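Long-range contact in aeromonas extracellular serine protease (Aeromonas sobria, PDB 3WQB), which cleaves peptide bonds after paired basic residues, one of them lysine, as a secreted calcium-binding serine protease and probable virulence factor of the furin subfamily: residues 483-496 and 545-559. The protein carries 1 engineered substitution. Sequence-based numbering, arbitrary orientation.
With CA (calcium ion), chain D.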
ATOM      1  N   HIS A 483      20.443  -4.537 -16.115  1.00 13.87           N
ATOM      2  CA  HIS A 483      20.886  -5.784 -15.502  1.00 14.00           C
ATOM      3  C   HIS A 483      19.965  -6.905 -15.943  1.00 14.62           C
ATOM      4  O   HIS A 483      18.742  -6.751 -15.948  1.00 14.75           O
ATOM      5  CB  HIS A 483      20.883  -5.682 -13.973  1.00 13.83           C
ATOM      6  CG  HIS A 483      21.578  -6.815 -13.293  1.00 13.83           C
ATOM      7  ND1 HIS A 483      20.988  -8.045 -13.104  1.00 14.47           N
ATOM      8  CD2 HIS A 483      22.809  -6.898 -12.737  1.00 13.95           C
ATOM      9  CE1 HIS A 483      21.835  -8.847 -12.483  1.00 14.36           C
ATOM     10  NE2 HIS A 483      22.945  -8.174 -12.242  1.00 13.98           N
ATOM     11  N   GLN A 484      20.565  -8.032 -16.315  1.00 14.83           N
ATOM     12  CA  GLN A 484      19.833  -9.142 -16.920  1.00 15.42           C
ATOM     13  C   GLN A 484      19.047 -10.037 -15.948  1.00 14.90           C
ATOM     14  O   GLN A 484      18.229 -10.840 -16.383  1.00 15.76           O
ATOM     15  CB  GLN A 484      20.777 -10.014 -17.754  1.00 16.06           C
ATOM     16  CG  GLN A 484      21.390  -9.337 -18.966  1.00 17.95           C
ATOM     17  CD  GLN A 484      22.549 -10.134 -19.532  1.00 21.17           C
ATOM     18  OE1 GLN A 484      23.347 -10.715 -18.788  1.00 23.02           O
ATOM     19  NE2 GLN A 484      22.646 -10.165 -20.855  1.00 23.34           N
ATOM     20  N   ARG A 485      19.309  -9.916 -14.650  1.00 14.45           N
ATOM     21  CA  ARG A 485      18.560 -10.660 -13.631  1.00 13.75           C
ATOM     22  C   ARG A 485      18.279  -9.781 -12.412  1.00 13.42           C
ATOM     23  O   ARG A 485      18.940  -9.867 -11.375  1.00 12.73           O
ATOM     24  CB  ARG A 485      19.268 -11.967 -13.256  1.00 13.93           C
ATOM     25  CG  ARG A 485      18.433 -12.851 -12.343  1.00 13.49           C
ATOM     26  CD  ARG A 485      18.963 -14.275 -12.242  1.00 14.92           C
ATOM     27  NE  ARG A 485      20.148 -14.360 -11.395  1.00 13.52           N
ATOM     28  CZ  ARG A 485      20.526 -15.449 -10.734  1.00 13.21           C
ATOM     29  NH1 ARG A 485      19.825 -16.583 -10.833  1.00 15.83           N
ATOM     30  NH2 ARG A 485      21.613 -15.401  -9.969  1.00 14.14           N
ATOM     31  N   LEU A 486      17.261  -8.939 -12.552  1.00 13.11           N
ATOM     32  CA  LEU A 486      16.983  -7.884 -11.575  1.00 12.70           C
ATOM     33  C   LEU A 486      16.947  -8.291 -10.103  1.00 12.02           C
ATOM     34  O   LEU A 486      17.449  -7.547  -9.268  1.00 11.95           O
ATOM     35  CB  LEU A 486      15.711  -7.100 -11.937  1.00 12.51           C
ATOM     36  CG  LEU A 486      15.837  -6.160 -13.139  1.00 13.26           C
ATOM     37  CD1 LEU A 486      14.464  -5.717 -13.602  1.00 14.69           C
ATOM     38  CD2 LEU A 486      16.726  -4.958 -12.825  1.00 14.59           C
ATOM     39  N   PRO A 487      16.368  -9.469  -9.772  1.00 11.55           N
ATOM     40  CA  PRO A 487      16.313  -9.815  -8.347  1.00 11.37           C
ATOM     41  C   PRO A 487      17.673 -10.103  -7.705  1.00 11.27           C
ATOM     42  O   PRO A 487      17.736 -10.250  -6.499  1.00 11.19           O
ATOM     43  CB  PRO A 487      15.395 -11.049  -8.312  1.00 11.39           C
ATOM     44  CG  PRO A 487      14.560 -10.899  -9.543  1.00 11.21           C
ATOM     45  CD  PRO A 487      15.516 -10.369 -10.568  1.00 11.84           C
ATOM     46  N   ASP A 488      18.752 -10.131  -8.490  1.00 11.30           N
ATOM     47  CA  ASP A 488      20.093 -10.211  -7.912  1.00 11.71           C
ATOM     48  C   ASP A 488      20.497  -8.941  -7.175  1.00 11.44           C
ATOM     49  O   ASP A 488      21.467  -8.950  -6.424  1.00 11.27           O
ATOM     50  CB  ASP A 488      21.138 -10.503  -8.994  1.00 11.72           C
ATOM     51  CG  ASP A 488      21.102 -11.941  -9.480  1.00 12.96           C
ATOM     52  OD1 ASP A 488      20.307 -12.738  -8.942  1.00 13.89           O
ATOM     53  OD2 ASP A 488      21.879 -12.260 -10.409  1.00 13.40           O
ATOM     54  N   LEU A 489      19.771  -7.849  -7.398  1.00 11.48           N
ATOM     55  CA  LEU A 489      20.222  -6.543  -6.930  1.00 11.77           C
ATOM     56  C   LEU A 489      19.732  -6.151  -5.545  1.00 11.45           C
ATOM     57  O   LEU A 489      18.539  -6.250  -5.219  1.00 12.40           O
ATOM     58  CB  LEU A 489      19.883  -5.452  -7.953  1.00 11.92           C
ATOM     59  CG  LEU A 489      20.462  -5.652  -9.356  1.00 12.20           C
ATOM     60  CD1 LEU A 489      19.988  -4.531 -10.234  1.00 13.77           C
ATOM     61  CD2 LEU A 489      21.990  -5.734  -9.354  1.00 13.11           C
ATOM     62  N   LEU A 490      20.698  -5.733  -4.733  1.00 11.27           N
ATOM     63  CA  LEU A 490      20.476  -5.111  -3.440  1.00 11.25           C
ATOM     64  C   LEU A 490      20.725  -3.615  -3.614  1.00 10.84           C
ATOM     65  O   LEU A 490      21.822  -3.204  -4.025  1.00 11.13           O
ATOM     66  CB  LEU A 490      21.455  -5.708  -2.416  1.00 11.45           C
ATOM     67  CG  LEU A 490      21.636  -4.981  -1.084  1.00 12.51           C
ATOM     68  CD1 LEU A 490      20.401  -5.147  -0.229  1.00 14.16           C
ATOM     69  CD2 LEU A 490      22.853  -5.512  -0.350  1.00 14.60           C
ATOM     70  N   ILE A 491      19.711  -2.802  -3.323  1.00 10.66           N
ATOM     71  CA  ILE A 491      19.813  -1.346  -3.464  1.00 11.21           C
ATOM     72  C   ILE A 491      19.655  -0.699  -2.094  1.00 10.97           C
ATOM     73  O   ILE A 491      18.650  -0.912  -1.409  1.00 10.83           O
ATOM     74  CB  ILE A 491      18.761  -0.812  -4.463  1.00 11.11           C
ATOM     75  CG1 ILE A 491      18.890  -1.533  -5.809  1.00 13.05           C
ATOM     76  CG2 ILE A 491      18.853   0.718  -4.612  1.00 12.27           C
ATOM     77  CD1 ILE A 491      17.880  -1.078  -6.874  1.00 14.05           C
ATOM     78  N   GLU A 492      20.655   0.085  -1.705  1.00 11.13           N
ATOM     79  CA  GLU A 492      20.731   0.678  -0.372  1.00 11.70           C
ATOM     80  C   GLU A 492      21.095   2.155  -0.466  1.00 10.89           C
ATOM     81  O   GLU A 492      21.795   2.573  -1.382  1.00 12.09           O
ATOM     82  CB  GLU A 492      21.777  -0.086   0.443  1.00 12.50           C
ATOM     83  CG  GLU A 492      21.732   0.082   1.957  1.00 14.58           C
ATOM     84  CD  GLU A 492      22.486  -1.024   2.713  1.00 16.17           C
ATOM     85  OE1 GLU A 492      22.566  -0.927   3.960  1.00 18.81           O
ATOM     86  OE2 GLU A 492      22.985  -1.996   2.088  1.00 17.28           O
ATOM     87  N   LEU A 493      20.614   2.935   0.493  1.00 10.69           N
ATOM     88  CA  LEU A 493      20.875   4.369   0.551  1.00 10.66           C
ATOM     89  C   LEU A 493      21.507   4.728   1.890  1.00 10.53           C
ATOM     90  O   LEU A 493      21.090   4.215   2.937  1.00 10.57           O
ATOM     91  CB  LEU A 493      19.583   5.152   0.355  1.00 10.85           C
ATOM     92  CG  LEU A 493      19.675   6.678   0.234  1.00 10.54           C
ATOM     93  CD1 LEU A 493      20.429   7.086  -1.025  1.00 12.07           C
ATOM     94  CD2 LEU A 493      18.291   7.316   0.259  1.00 12.61           C
ATOM     95  N   VAL A 494      22.518   5.602   1.853  1.00 10.68           N
ATOM     96  CA  VAL A 494      23.249   6.021   3.049  1.00 11.32           C
ATOM     97  C   VAL A 494      23.128   7.541   3.218  1.00 11.10           C
ATOM     98  O   VAL A 494      23.365   8.300   2.274  1.00 12.36           O
ATOM     99  CB  VAL A 494      24.751   5.616   2.971  1.00 11.45           C
ATOM    100  CG1 VAL A 494      25.456   5.858   4.304  1.00 12.18           C
ATOM    101  CG2 VAL A 494      24.936   4.147   2.543  1.00 13.05           C
ATOM    102  N   SER A 495      22.744   7.982   4.411  1.00 11.24           N
ATOM    103  CA  SER A 495      22.576   9.410   4.692  1.00 11.44           C
ATOM    104  C   SER A 495      23.897  10.055   5.131  1.00 11.58           C
ATOM    105  O   SER A 495      24.862   9.348   5.428  1.00 12.27           O
ATOM    106  CB  SER A 495      21.516   9.601   5.783  1.00 11.71           C
ATOM    107  OG  SER A 495      22.020   9.233   7.058  1.00 11.81           O
ATOM    108  N   PRO A 496      23.935  11.395   5.202  1.00 12.09           N
ATOM    109  CA  PRO A 496      25.136  12.082   5.694  1.00 12.04           C
ATOM    110  C   PRO A 496      25.589  11.606   7.080  1.00 12.49           C
ATOM    111  O   PRO A 496      26.790  11.606   7.366  1.00 13.92           O
ATOM    112  CB  PRO A 496      24.709  13.561   5.722  1.00 12.30           C
ATOM    113  CG  PRO A 496      23.682  13.655   4.641  1.00 12.14           C
ATOM    114  CD  PRO A 496      22.930  12.341   4.686  1.00 11.70           C
ATOM    115  N   GLY A 545      24.553  17.333   3.510  1.00 13.49           N
ATOM    116  CA  GLY A 545      25.718  16.492   3.325  1.00 12.97           C
ATOM    117  C   GLY A 545      25.516  15.491   2.215  1.00 12.11           C
ATOM    118  O   GLY A 545      24.600  15.618   1.393  1.00 12.55           O
ATOM    119  N   THR A 546      26.379  14.483   2.198  1.00 12.09           N
ATOM    120  CA  THR A 546      26.391  13.527   1.110  1.00 12.45           C
ATOM    121  C   THR A 546      25.490  12.324   1.360  1.00 11.79           C
ATOM    122  O   THR A 546      25.482  11.751   2.459  1.00 13.06           O
ATOM    123  CB  THR A 546      27.817  13.043   0.787  1.00 12.52           C
ATOM    124  OG1 THR A 546      28.482  12.639   1.991  1.00 14.39           O
ATOM    125  CG2 THR A 546      28.647  14.149   0.124  1.00 13.73           C
ATOM    126  N   TRP A 547      24.728  11.981   0.330  1.00 11.51           N
ATOM    127  CA  TRP A 547      23.882  10.792   0.292  1.00 11.45           C
ATOM    128  C   TRP A 547      24.427   9.831  -0.756  1.00 11.52           C
ATOM    129  O   TRP A 547      24.771  10.243  -1.866  1.00 11.90           O
ATOM    130  CB  TRP A 547      22.462  11.191  -0.086  1.00 11.62           C
ATOM    131  CG  TRP A 547      21.741  11.998   0.949  1.00 11.15           C
ATOM    132  CD1 TRP A 547      21.888  13.330   1.209  1.00 12.02           C
ATOM    133  CD2 TRP A 547      20.717  11.524   1.824  1.00 10.87           C
ATOM    134  NE1 TRP A 547      21.033  13.711   2.222  1.00 11.55           N
ATOM    135  CE2 TRP A 547      20.298  12.619   2.611  1.00 11.60           C
ATOM    136  CE3 TRP A 547      20.118  10.267   2.024  1.00 11.13           C
ATOM    137  CZ2 TRP A 547      19.309  12.493   3.597  1.00 11.96           C
ATOM    138  CZ3 TRP A 547      19.141  10.142   3.002  1.00 11.00           C
ATOM    139  CH2 TRP A 547      18.741  11.254   3.770  1.00 12.54           C
ATOM    140  N   ARG A 548      24.518   8.553  -0.413  1.00 11.51           N
ATOM    141  CA  ARG A 548      25.121   7.576  -1.310  1.00 11.77           C
ATOM    142  C   ARG A 548      24.178   6.428  -1.647  1.00 11.28           C
ATOM    143  O   ARG A 548      23.606   5.801  -0.755  1.00 11.72           O
ATOM    144  CB  ARG A 548      26.421   7.033  -0.701  1.00 12.40           C
ATOM    145  CG  ARG A 548      27.143   5.999  -1.555  1.00 13.83           C
ATOM    146  CD  ARG A 548      28.476   5.600  -0.957  1.00 16.52           C
ATOM    147  NE  ARG A 548      28.355   4.758   0.234  1.00 17.53           N
ATOM    148  CZ  ARG A 548      28.621   5.160   1.477  1.00 18.64           C
ATOM    149  NH1 ARG A 548      28.997   6.414   1.706  1.00 19.68           N
ATOM    150  NH2 ARG A 548      28.492   4.314   2.497  1.00 19.33           N
ATOM    151  N   LEU A 549      24.009   6.173  -2.938  1.00 11.04           N
ATOM    152  CA  LEU A 549      23.287   4.993  -3.399  1.00 11.37           C
ATOM    153  C   LEU A 549      24.269   3.859  -3.632  1.00 11.30           C
ATOM    154  O   LEU A 549      25.338   4.064  -4.211  1.00 12.12           O
ATOM    155  CB  LEU A 549      22.548   5.296  -4.700  1.00 12.05           C
ATOM    156  CG  LEU A 549      21.592   4.204  -5.181  1.00 12.79           C
ATOM    157  CD1 LEU A 549      20.312   4.203  -4.347  1.00 14.62           C
ATOM    158  CD2 LEU A 549      21.279   4.396  -6.648  1.00 14.50           C
ATOM    159  N   GLU A 550      23.899   2.665  -3.183  1.00 11.48           N
ATOM    160  CA  GLU A 550      24.740   1.490  -3.342  1.00 11.26           C
ATOM    161  C   GLU A 550      23.928   0.406  -4.022  1.00 11.25           C
ATOM    162  O   GLU A 550      22.805   0.138  -3.610  1.00 11.69           O
ATOM    163  CB  GLU A 550      25.228   0.993  -1.975  1.00 11.42           C
ATOM    164  CG  GLU A 550      26.235   1.906  -1.313  1.00 13.34           C
ATOM    165  CD  GLU A 550      26.819   1.345  -0.031  1.00 15.28           C
ATOM    166  OE1 GLU A 550      26.373   0.277   0.453  1.00 17.03           O
ATOM    167  OE2 GLU A 550      27.756   1.976   0.493  1.00 16.72           O
ATOM    168  N   VAL A 551      24.482  -0.212  -5.068  1.00 11.63           N
ATOM    169  CA  VAL A 551      23.814  -1.299  -5.783  1.00 11.68           C
ATOM    170  C   VAL A 551      24.805  -2.453  -5.914  1.00 11.69           C
ATOM    171  O   VAL A 551      25.922  -2.238  -6.381  1.00 11.57           O
ATOM    172  CB  VAL A 551      23.344  -0.860  -7.192  1.00 11.99           C
ATOM    173  CG1 VAL A 551      22.695  -2.018  -7.944  1.00 13.11           C
ATOM    174  CG2 VAL A 551      22.386   0.328  -7.098  1.00 12.70           C
ATOM    175  N   THR A 552      24.406  -3.654  -5.496  1.00 11.71           N
ATOM    176  CA  THR A 552      25.269  -4.836  -5.578  1.00 11.88           C
ATOM    177  C   THR A 552      24.500  -6.005  -6.169  1.00 11.54           C
ATOM    178  O   THR A 552      23.344  -6.229  -5.819  1.00 11.47           O
ATOM    179  CB  THR A 552      25.769  -5.272  -4.180  1.00 12.17           C
ATOM    180  OG1 THR A 552      26.259  -4.138  -3.454  1.00 13.06           O
ATOM    181  CG2 THR A 552      26.900  -6.275  -4.312  1.00 13.38           C
ATOM    182  N   ASP A 553      25.147  -6.743  -7.067  1.00 11.60           N
ATOM    183  CA  ASP A 553      24.644  -8.031  -7.530  1.00 11.99           C
ATOM    184  C   ASP A 553      25.153  -9.084  -6.542  1.00 12.14           C
ATOM    185  O   ASP A 553      26.358  -9.271  -6.393  1.00 12.56           O
ATOM    186  CB  ASP A 553      25.139  -8.275  -8.971  1.00 12.19           C
ATOM    187  CG  ASP A 553      24.770  -9.658  -9.522  1.00 12.46           C
ATOM    188  OD1 ASP A 553      24.627 -10.645  -8.762  1.00 13.59           O
ATOM    189  OD2 ASP A 553      24.642  -9.771 -10.755  1.00 14.06           O
ATOM    190  N   VAL A 554      24.227  -9.735  -5.843  1.00 12.15           N
ATOM    191  CA  VAL A 554      24.579 -10.594  -4.713  1.00 12.36           C
ATOM    192  C   VAL A 554      24.288 -12.077  -4.947  1.00 12.42           C
ATOM    193  O   VAL A 554      24.111 -12.831  -3.987  1.00 13.11           O
ATOM    194  CB  VAL A 554      23.891 -10.126  -3.384  1.00 12.19           C
ATOM    195  CG1 VAL A 554      24.324  -8.705  -3.011  1.00 12.91           C
ATOM    196  CG2 VAL A 554      22.365 -10.245  -3.472  1.00 13.07           C
ATOM    197  N   ALA A 555      24.209 -12.491  -6.209  1.00 12.62           N
ATOM    198  CA  ALA A 555      23.926 -13.903  -6.501  1.00 13.07           C
ATOM    199  C   ALA A 555      24.365 -14.328  -7.883  1.00 13.89           C
ATOM    200  O   ALA A 555      24.139 -13.615  -8.862  1.00 13.57           O
ATOM    201  CB  ALA A 555      22.437 -14.190  -6.331  1.00 13.21           C
ATOM    202  N   ASN A 556      24.958 -15.519  -7.965  1.00 14.74           N
ATOM    203  CA  ASN A 556      25.212 -16.137  -9.262  1.00 16.29           C
ATOM    204  C   ASN A 556      24.600 -17.531  -9.402  1.00 17.30           C
ATOM    205  O   ASN A 556      24.704 -18.157 -10.459  1.00 18.79           O
ATOM    206  CB  ASN A 556      26.710 -16.146  -9.612  1.00 16.60           C
ATOM    207  CG  ASN A 556      27.559 -16.891  -8.599  1.00 16.89           C
ATOM    208  OD1 ASN A 556      27.067 -17.427  -7.608  1.00 17.55           O
ATOM    209  ND2 ASN A 556      28.861 -16.907  -8.845  1.00 18.31           N
ATOM    210  N   GLY A 557      23.948 -18.007  -8.346  1.00 18.21           N
ATOM    211  CA  GLY A 557      23.302 -19.319  -8.393  1.00 18.87           C
ATOM    212  C   GLY A 557      21.974 -19.243  -9.123  1.00 19.17           C
ATOM    213  O   GLY A 557      21.328 -18.187  -9.142  1.00 19.49           O
ATOM    214  N   THR A 558      21.548 -20.352  -9.724  1.00 18.90           N
ATOM    215  CA  THR A 558      20.210 -20.423 -10.319  1.00 18.63           C
ATOM    216  C   THR A 558      19.139 -20.400  -9.230  1.00 17.50           C
ATOM    217  O   THR A 558      19.377 -20.797  -8.094  1.00 17.83           O
ATOM    218  CB  THR A 558      20.021 -21.685 -11.186  1.00 19.14           C
ATOM    219  OG1 THR A 558      20.152 -22.854 -10.368  1.00 21.64           O
ATOM    220  CG2 THR A 558      21.051 -21.714 -12.309  1.00 20.79           C
ATOM    221  N   ARG A 559      17.961 -19.908  -9.589  1.00 16.58           N
ATOM    222  CA  ARG A 559      16.814 -19.952  -8.706  1.00 15.99           C
ATOM    223  C   ARG A 559      15.621 -20.450  -9.485  1.00 15.42           C
ATOM    224  O   ARG A 559      15.540 -20.268 -10.702  1.00 16.53           O
ATOM    225  CB  ARG A 559      16.502 -18.556  -8.157  1.00 15.31           C
ATOM    226  CG  ARG A 559      17.571 -17.997  -7.223  1.00 14.76           C
ATOM    227  CD  ARG A 559      17.132 -16.676  -6.615  1.00 14.20           C
ATOM    228  NE  ARG A 559      16.977 -15.610  -7.606  1.00 14.81           N
ATOM    229  CZ  ARG A 559      17.945 -14.800  -8.030  1.00 13.94           C
ATOM    230  NH1 ARG A 559      19.182 -14.907  -7.560  1.00 14.04           N
ATOM    231  NH2 ARG A 559      17.659 -13.863  -8.928  1.00 14.37           N
TER
HETATM  232 CA    CA D 902      24.196 -12.216 -10.724  1.00 13.46          CA
HETATM  233  O   HOH W   1      24.255  -2.547  -2.508  1.00 12.96           O
HETATM  234  O   HOH W   2      24.819  -1.906   0.046  1.00 17.12           O
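The guanidinium of Arg-485 lies flat on that of Arg-559, centres 3.8 Å apart and planes 29° from parallel, with Asp-488 between them, OD2 at the edge of Arg-485 and OD1 at that of Arg-559, which probably offsets the two charges. In its own plane Arg-485 grips Gly-557 O end-on, NH1 at 2.8 Å, and Asp-488 OD2 side-on through NE and NH2. Arg-559 takes Asp-488 OD1 end-on through NH1 (2.8 Å) and NH2, the two planes nearly perpendicular. One face of the Trp-547 indole receives CH-pi contacts: Pro-496, whose ring offers a flat-lying CH2, puts CD 3.4 Å from the five-membered-ring centroid, and Ser-495 CB, small enough to fit, covers the six-membered ring. Aspartate suits position 488 because its second oxygen, OD2, also binds calcium at 2.3 Å; the arginine grips probably restrict its rotation. Asp-553 binds the metal through both oxygens, and His-483 NE2 donates to its OD2 (2.8 Å) from above the carboxylate plane. Ala-555 O, Asp-454, Asn-578 and Asn-579 complete this P-domain site, set where strand 489-494 begins and its antiparallel partner 545-553 ends. Leu-489, Ile-491 and Val-551 give one sheet face aliphatic bulk; on the other, a water bridges Glu-492 OE2 and Glu-550 OE1, both glutamates also paired with Arg-500.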